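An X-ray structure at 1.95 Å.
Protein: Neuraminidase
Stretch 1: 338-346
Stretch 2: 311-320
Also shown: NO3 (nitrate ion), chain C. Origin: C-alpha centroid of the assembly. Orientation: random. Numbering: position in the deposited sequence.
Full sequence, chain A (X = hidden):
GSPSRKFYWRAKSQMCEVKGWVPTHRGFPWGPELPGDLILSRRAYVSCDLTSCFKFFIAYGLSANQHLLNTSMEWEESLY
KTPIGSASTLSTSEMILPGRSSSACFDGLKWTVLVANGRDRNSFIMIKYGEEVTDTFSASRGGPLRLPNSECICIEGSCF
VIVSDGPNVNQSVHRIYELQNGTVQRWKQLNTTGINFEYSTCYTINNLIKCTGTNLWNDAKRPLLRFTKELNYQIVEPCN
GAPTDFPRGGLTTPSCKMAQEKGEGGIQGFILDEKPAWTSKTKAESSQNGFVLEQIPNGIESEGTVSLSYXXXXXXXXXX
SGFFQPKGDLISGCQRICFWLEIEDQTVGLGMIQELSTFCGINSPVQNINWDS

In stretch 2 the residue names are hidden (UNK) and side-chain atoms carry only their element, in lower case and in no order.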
ATOM      1  N   CYS A 338     -18.555   9.316 -18.951  1.00 20.61           N
ATOM      2  CA  CYS A 338     -18.746   9.733 -17.567  1.00 25.01           C
ATOM      3  C   CYS A 338     -18.344  11.189 -17.446  1.00 24.62           C
ATOM      4  O   CYS A 338     -17.731  11.752 -18.354  1.00 19.88           O
ATOM      5  CB  CYS A 338     -17.876   8.887 -16.620  1.00 22.69           C
ATOM      6  SG  CYS A 338     -18.094   7.086 -16.685  1.00 23.71           S
ATOM      7  N   PHE A 339     -18.689  11.816 -16.329  1.00 20.36           N
ATOM      8  CA  PHE A 339     -18.146  13.134 -16.073  1.00 18.21           C
ATOM      9  C   PHE A 339     -17.724  13.243 -14.626  1.00 19.68           C
ATOM     10  O   PHE A 339     -18.186  12.482 -13.770  1.00 18.15           O
ATOM     11  CB  PHE A 339     -19.137  14.244 -16.468  1.00 20.21           C
ATOM     12  CG  PHE A 339     -20.415  14.264 -15.653  1.00 23.23           C
ATOM     13  CD1 PHE A 339     -20.495  14.987 -14.478  1.00 20.98           C
ATOM     14  CD2 PHE A 339     -21.545  13.594 -16.097  1.00 25.44           C
ATOM     15  CE1 PHE A 339     -21.673  15.015 -13.741  1.00 21.93           C
ATOM     16  CE2 PHE A 339     -22.728  13.617 -15.367  1.00 24.24           C
ATOM     17  CZ  PHE A 339     -22.789  14.336 -14.188  1.00 28.16           C
ATOM     18  N   TRP A 340     -16.799  14.159 -14.362  1.00 19.07           N
ATOM     19  CA  TRP A 340     -16.414  14.470 -13.000  1.00 18.44           C
ATOM     20  C   TRP A 340     -16.991  15.850 -12.671  1.00 19.10           C
ATOM     21  O   TRP A 340     -17.229  16.670 -13.572  1.00 22.27           O
ATOM     22  CB  TRP A 340     -14.885  14.420 -12.817  1.00 18.75           C
ATOM     23  CG  TRP A 340     -14.084  15.206 -13.861  1.00 18.47           C
ATOM     24  CD1 TRP A 340     -13.460  14.701 -14.966  1.00 23.71           C
ATOM     25  CD2 TRP A 340     -13.835  16.620 -13.877  1.00 17.56           C
ATOM     26  NE1 TRP A 340     -12.845  15.706 -15.668  1.00 22.78           N
ATOM     27  CE2 TRP A 340     -13.061  16.897 -15.018  1.00 21.05           C
ATOM     28  CE3 TRP A 340     -14.194  17.680 -13.033  1.00 19.80           C
ATOM     29  CZ2 TRP A 340     -12.642  18.188 -15.341  1.00 19.19           C
ATOM     30  CZ3 TRP A 340     -13.780  18.948 -13.357  1.00 15.88           C
ATOM     31  CH2 TRP A 340     -13.015  19.195 -14.494  1.00 19.24           C
ATOM     32  N   LEU A 341     -17.202  16.102 -11.384  1.00 24.07           N
ATOM     33  CA  LEU A 341     -17.823  17.339 -10.934  1.00 27.03           C
ATOM     34  C   LEU A 341     -17.320  17.730  -9.543  1.00 17.53           C
ATOM     35  O   LEU A 341     -17.343  16.916  -8.626  1.00 25.93           O
ATOM     36  CB  LEU A 341     -19.340  17.156 -10.915  1.00 26.27           C
ATOM     37  CG  LEU A 341     -20.175  18.196 -10.165  1.00 20.12           C
ATOM     38  CD1 LEU A 341     -20.172  19.495 -10.912  1.00 25.42           C
ATOM     39  CD2 LEU A 341     -21.588  17.668 -10.000  1.00 23.51           C
ATOM     40  N   GLU A 342     -16.817  18.956  -9.425  1.00 22.24           N
ATOM     41  CA  GLU A 342     -16.386  19.509  -8.141  1.00 24.00           C
ATOM     42  C   GLU A 342     -17.609  19.786  -7.287  1.00 28.60           C
ATOM     43  O   GLU A 342     -18.555  20.463  -7.728  1.00 23.29           O
ATOM     44  CB  GLU A 342     -15.634  20.830  -8.322  1.00 25.39           C
ATOM     45  CG  GLU A 342     -14.182  20.693  -8.783  1.00 21.35           C
ATOM     46  CD  GLU A 342     -13.512  22.037  -9.005  1.00 26.54           C
ATOM     47  OE1 GLU A 342     -14.243  23.046  -9.139  1.00 21.41           O
ATOM     48  OE2 GLU A 342     -12.251  22.082  -9.035  1.00 24.24           O
ATOM     49  N   ILE A 343     -17.583  19.238  -6.078  1.00 27.72           N
ATOM     50  CA  ILE A 343     -18.562  19.538  -5.044  1.00 25.79           C
ATOM     51  C   ILE A 343     -17.823  20.399  -4.017  1.00 32.89           C
ATOM     52  O   ILE A 343     -16.766  20.006  -3.518  1.00 32.25           O
ATOM     53  CB  ILE A 343     -19.052  18.250  -4.374  1.00 30.24           C
ATOM     54  CG1 ILE A 343     -19.726  17.327  -5.401  1.00 30.08           C
ATOM     55  CG2 ILE A 343     -20.005  18.555  -3.205  1.00 27.74           C
ATOM     56  CD1 ILE A 343     -20.917  17.922  -6.088  1.00 28.31           C
ATOM     57  N   GLU A 344     -18.342  21.583  -3.716  1.00 29.88           N
ATOM     58  CA  GLU A 344     -17.627  22.488  -2.809  1.00 33.31           C
ATOM     59  C   GLU A 344     -18.163  22.388  -1.392  1.00 36.41           C
ATOM     60  O   GLU A 344     -19.366  22.375  -1.184  1.00 31.72           O
ATOM     61  CB  GLU A 344     -17.688  23.931  -3.318  1.00 38.91           C
ATOM     62  CG  GLU A 344     -16.472  24.303  -4.170  1.00 64.11           C
ATOM     63  CD  GLU A 344     -16.829  24.934  -5.501  1.00 77.03           C
ATOM     64  OE1 GLU A 344     -17.831  25.675  -5.567  1.00 85.55           O
ATOM     65  OE2 GLU A 344     -16.094  24.694  -6.485  1.00 82.79           O
ATOM     66  N   ASP A 345     -17.253  22.294  -0.425  1.00 31.12           N
ATOM     67  CA  ASP A 345     -17.620  22.128   0.979  1.00 32.84           C
ATOM     68  C   ASP A 345     -16.959  23.224   1.823  1.00 37.38           C
ATOM     69  O   ASP A 345     -15.791  23.588   1.600  1.00 34.41           O
ATOM     70  CB  ASP A 345     -17.181  20.750   1.480  1.00 42.92           C
ATOM     71  CG  ASP A 345     -17.805  19.604   0.683  1.00 54.33           C
ATOM     72  OD1 ASP A 345     -19.045  19.604   0.514  1.00 56.09           O
ATOM     73  OD2 ASP A 345     -17.050  18.709   0.231  1.00 53.42           O
ATOM     74  N   GLN A 346     -17.710  23.762   2.782  1.00 37.76           N
ATOM     75  CA  GLN A 346     -17.166  24.787   3.672  1.00 38.93           C
ATOM     76  C   GLN A 346     -16.441  24.123   4.840  1.00 29.97           C
ATOM     77  O   GLN A 346     -16.949  23.174   5.431  1.00 34.18           O
ATOM     78  CB  GLN A 346     -18.281  25.694   4.196  1.00 51.86           C
ATOM     79  CG  GLN A 346     -17.770  26.892   4.992  1.00 67.08           C
ATOM     80  CD  GLN A 346     -16.864  27.794   4.169  1.00 72.73           C
ATOM     81  OE1 GLN A 346     -17.127  28.049   2.993  1.00 81.45           O
ATOM     82  NE2 GLN A 346     -15.782  28.273   4.784  1.00 63.17           N
ATOM     83  N   UNK A 311     -32.268  16.810 -12.108  1.00 31.35           N
ATOM     84  CA  UNK A 311     -31.672  17.737 -11.186  1.00 35.45           C
ATOM     85  C   UNK A 311     -30.853  16.890 -10.240  1.00 34.45           C
ATOM     86  O   UNK A 311     -31.361  16.407  -9.233  1.00 35.01           O
ATOM     87  o   UNK A 311     -34.287  20.830  -9.878  1.00 44.72           O
ATOM     88  c   UNK A 311     -32.768  18.510 -10.454  1.00 38.16           C
ATOM     89  o   UNK A 311     -33.377  20.905  -7.881  1.00 55.69           O
ATOM     90  c   UNK A 311     -33.387  20.515  -9.068  1.00 51.84           C
ATOM     91  c   UNK A 311     -32.262  19.608  -9.547  1.00 37.84           C
ATOM     92  N   UNK A 312     -29.587  16.678 -10.588  1.00 28.32           N
ATOM     93  CA  UNK A 312     -28.723  15.789  -9.813  1.00 29.31           C
ATOM     94  C   UNK A 312     -28.423  16.368  -8.431  1.00 25.54           C
ATOM     95  O   UNK A 312     -28.367  15.638  -7.435  1.00 32.50           O
ATOM     96  c   UNK A 312     -28.281  13.434 -11.659  1.00 25.99           C
ATOM     97  c   UNK A 312     -26.163  14.547 -12.510  1.00 28.07           C
ATOM     98  c   UNK A 312     -27.560  14.763 -11.880  1.00 35.13           C
ATOM     99  c   UNK A 312     -27.419  15.533 -10.564  1.00 35.14           C
ATOM    100  N   UNK A 313     -28.223  17.680  -8.384  1.00 26.94           N
ATOM    101  CA  UNK A 313     -28.095  18.399  -7.119  1.00 28.94           C
ATOM    102  C   UNK A 313     -28.997  19.631  -7.185  1.00 34.48           C
ATOM    103  O   UNK A 313     -29.182  20.201  -8.262  1.00 35.57           O
ATOM    104  c   UNK A 313     -25.684  17.702  -6.688  1.00 32.15           C
ATOM    105  c   UNK A 313     -26.647  18.840  -6.893  1.00 26.73           C
ATOM    106  c   UNK A 313     -24.636  16.062  -5.254  1.00 33.99           C
ATOM    107  c   UNK A 313     -24.919  17.226  -7.744  1.00 36.93           C
ATOM    108  c   UNK A 313     -23.883  15.597  -6.319  1.00 34.19           C
ATOM    109  c   UNK A 313     -24.026  16.178  -7.564  1.00 32.01           C
ATOM    110  c   UNK A 313     -25.531  17.114  -5.440  1.00 30.96           C
ATOM    111  N   UNK A 314     -29.551  20.058  -6.052  1.00 36.58           N
ATOM    112  CA  UNK A 314     -30.367  21.279  -6.035  1.00 37.80           C
ATOM    113  C   UNK A 314     -29.657  22.412  -5.334  1.00 33.37           C
ATOM    114  O   UNK A 314     -29.550  23.509  -5.873  1.00 43.30           O
ATOM    115  c   UNK A 314     -31.712  21.054  -5.350  1.00 40.77           C
ATOM    116  o   UNK A 314     -32.469  20.070  -6.023  1.00 49.80           O
ATOM    117  N   UNK A 315     -29.178  22.146  -4.125  1.00 38.70           N
ATOM    118  CA  UNK A 315     -28.601  23.185  -3.290  1.00 35.43           C
ATOM    119  C   UNK A 315     -27.087  23.080  -3.084  1.00 33.81           C
ATOM    120  O   UNK A 315     -26.439  24.087  -2.822  1.00 36.03           O
ATOM    121  c   UNK A 315     -29.307  23.194  -1.933  1.00 49.96           C
ATOM    122  o   UNK A 315     -31.086  24.636  -2.641  1.00 61.11           O
ATOM    123  n   UNK A 315     -31.654  22.786  -1.497  1.00 44.14           N
ATOM    124  c   UNK A 315     -30.764  23.604  -2.045  1.00 57.85           C
ATOM    125  N   UNK A 316     -26.522  21.881  -3.198  1.00 34.79           N
ATOM    126  CA  UNK A 316     -25.079  21.718  -2.996  1.00 30.80           C
ATOM    127  C   UNK A 316     -24.334  22.660  -3.921  1.00 28.84           C
ATOM    128  O   UNK A 316     -24.729  22.849  -5.069  1.00 38.30           O
ATOM    129  c   UNK A 316     -23.701  18.118  -2.344  1.00 57.76           C
ATOM    130  n   UNK A 316     -22.601  18.171  -0.081  1.00 65.51           N
ATOM    131  c   UNK A 316     -24.094  19.563  -2.029  1.00 46.38           C
ATOM    132  c   UNK A 316     -23.350  17.338  -1.080  1.00 53.29           C
ATOM    133  c   UNK A 316     -24.631  20.276  -3.257  1.00 41.16           C
ATOM    134  N   UNK A 317     -23.262  23.265  -3.424  1.00 32.05           N
ATOM    135  CA  UNK A 317     -22.457  24.151  -4.255  1.00 30.80           C
ATOM    136  C   UNK A 317     -21.590  23.314  -5.190  1.00 23.92           C
ATOM    137  O   UNK A 317     -20.962  22.334  -4.759  1.00 27.20           O
ATOM    138  c   UNK A 317     -20.830  26.091  -4.196  1.00 43.03           C
ATOM    139  n   UNK A 317     -18.527  29.867  -5.024  1.00 63.28           N
ATOM    140  c   UNK A 317     -20.066  27.029  -3.276  1.00 55.03           C
ATOM    141  c   UNK A 317     -19.430  29.163  -4.358  1.00 64.10           C
ATOM    142  n   UNK A 317     -20.595  29.721  -4.046  1.00 80.16           N
ATOM    143  n   UNK A 317     -19.157  27.910  -4.009  1.00 56.42           N
ATOM    144  c   UNK A 317     -21.578  25.050  -3.401  1.00 38.44           C
ATOM    145  N   UNK A 318     -21.578  23.676  -6.468  1.00 25.25           N
ATOM    146  CA  UNK A 318     -20.850  22.876  -7.462  1.00 28.94           C
ATOM    147  C   UNK A 318     -19.834  23.750  -8.174  1.00 26.78           C
ATOM    148  O   UNK A 318     -19.991  24.971  -8.209  1.00 26.60           O
ATOM    149  o   UNK A 318     -22.675  23.215  -9.023  1.00 27.92           O
ATOM    150  c   UNK A 318     -21.819  22.217  -8.467  1.00 31.85           C
ATOM    151  c   UNK A 318     -22.685  21.168  -7.768  1.00 29.36           C
ATOM    152  N   UNK A 319     -18.767  23.143  -8.700  1.00 23.90           N
ATOM    153  CA  UNK A 319     -17.782  23.892  -9.454  1.00 26.15           C
ATOM    154  C   UNK A 319     -17.527  23.352 -10.859  1.00 26.58           C
ATOM    155  O   UNK A 319     -18.453  23.132 -11.638  1.00 24.22           O
ATOM    156  N   UNK A 320     -16.249  23.151 -11.170  1.00 25.07           N
ATOM    157  CA  UNK A 320     -15.802  22.651 -12.477  1.00 20.06           C
ATOM    158  C   UNK A 320     -16.395  21.279 -12.775  1.00 16.20           C
ATOM    159  O   UNK A 320     -16.690  20.503 -11.858  1.00 20.87           O
ATOM    160  c   UNK A 320     -14.261  22.554 -12.498  1.00 18.75           C
ATOM    161  n   UNK A 320     -10.458  20.857 -13.666  1.00 22.97           N
ATOM    162  n   UNK A 320     -11.361  22.875 -13.020  1.00 21.01           N
ATOM    163  c   UNK A 320     -11.049  21.611 -12.743  1.00 23.32           C
ATOM    164  c   UNK A 320     -12.024  23.797 -12.088  1.00 18.43           C
ATOM    165  c   UNK A 320     -13.526  23.924 -12.358  1.00 21.74           C
ATOM    166  n   UNK A 320     -11.305  21.096 -11.546  1.00 21.25           N
TER
HETATM  167  N   NO3 C 514     -11.346  26.381 -14.280  1.00 53.07           N
HETATM  168  O1  NO3 C 514     -10.943  25.144 -14.805  1.00 46.18           O
HETATM  169  O2  NO3 C 514     -10.389  27.250 -13.726  1.00 69.53           O
HETATM  170  O3  NO3 C 514     -12.698  26.742 -14.308  1.00 26.63           O
HETATM  171  O   HOH W   1     -20.051  16.463   0.477  1.00 60.19           O
HETATM  172  O   HOH W   2     -21.816  22.470  -1.089  1.00 52.79           O

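Position 311 carries three carbons in a row, the last holding two oxygens. That carboxylate makes it Glu 311, and it lies out of reach of stretch 1.

Position 312 has four carbons, forked at the second. One tip sits 3.8 Å from CZ of Phe 339, at the edge of that ring. The fork after a single CH2 identifies Leu 312, and the tip is CD1.

Position 313 shows one carbon followed by a ring of six carbons, with no oxygen on it. CD1 of Ile 343 lies over one face of this ring in a CH-pi contact, 3.8 Å from the nearest ring carbon, while CD2 of Leu 341 comes to 3.8 Å from another. This is Phe 313, and the two ring carbons are CZ and CE2 respectively.

Position 314 has one carbon and one oxygen and touches nothing on stretch 1: Ser 314. Position 315 has two carbons, the second bearing one oxygen and one nitrogen. This is an amide, Asn 315, exposed and also out of reach.

At position 316, four carbons run in a row to a nitrogen. The third packs 3.8 Å from CG2 of Ile 343, and the nitrogen makes a long salt bridge of 3.9 Å to OD1 of Asp 345. Such a chain is the mark of Lys 316. A water beside the pair links them, accepting from NZ of Lys 316 at 3.1 Å and reaching OD1 of Asp 345 at 3.3 Å.

Position 317 has three carbons, a nitrogen, and a carbon bearing two more nitrogens. The chain nitrogen meets OE1 of Glu 344 at 3.0 Å in a salt bridge whose hydrogen bond is weak, bent to 127°. The backbone does better, with N of Glu 344 donating to O of 317 at 2.9 Å and nearly straight. The guanidinium makes this Arg 317.

Position 318 bears one carbon that carries an oxygen and a carbon. It is bridged to Ile 343 as an antiparallel, non-hydrogen-bonded pair with both side chains on the same face. That is Thr 318.

Position 319 has no side-chain atoms. Its N donates to O of Glu 342 at 2.9 Å. An ideal CB here would fall 2.4 Å from OE1 of Glu 342 and 2.4 Å from OE2 of Glu 344, so the bare backbone leaves room for two carboxylates. This is Gly 319.

Position 320 again ends in a guanidinium after three carbons. One terminal nitrogen grips OE2 of Glu 342 at 2.9 Å in a salt bridge, while the backbone N donates to OE1 of Glu 342, also at 2.9 Å. CH2 of Trp 340 lies over one face of the guanidinium. This is Arg 320; the gripping nitrogen is NH1, and NE donates to the nitrate.

The contact combines three kinds of interaction. Backbone hydrogen bonds, including N of Glu 342 to O of Arg 320 at 2.9 Å, set an antiparallel register. Leu 341, Ile 343 and Phe 313 supply apolar packing, while Glu 342 and Glu 344 pair with arginines around the space at Gly 319.

Stretch 2 (311-320) ELFSNKRTGR
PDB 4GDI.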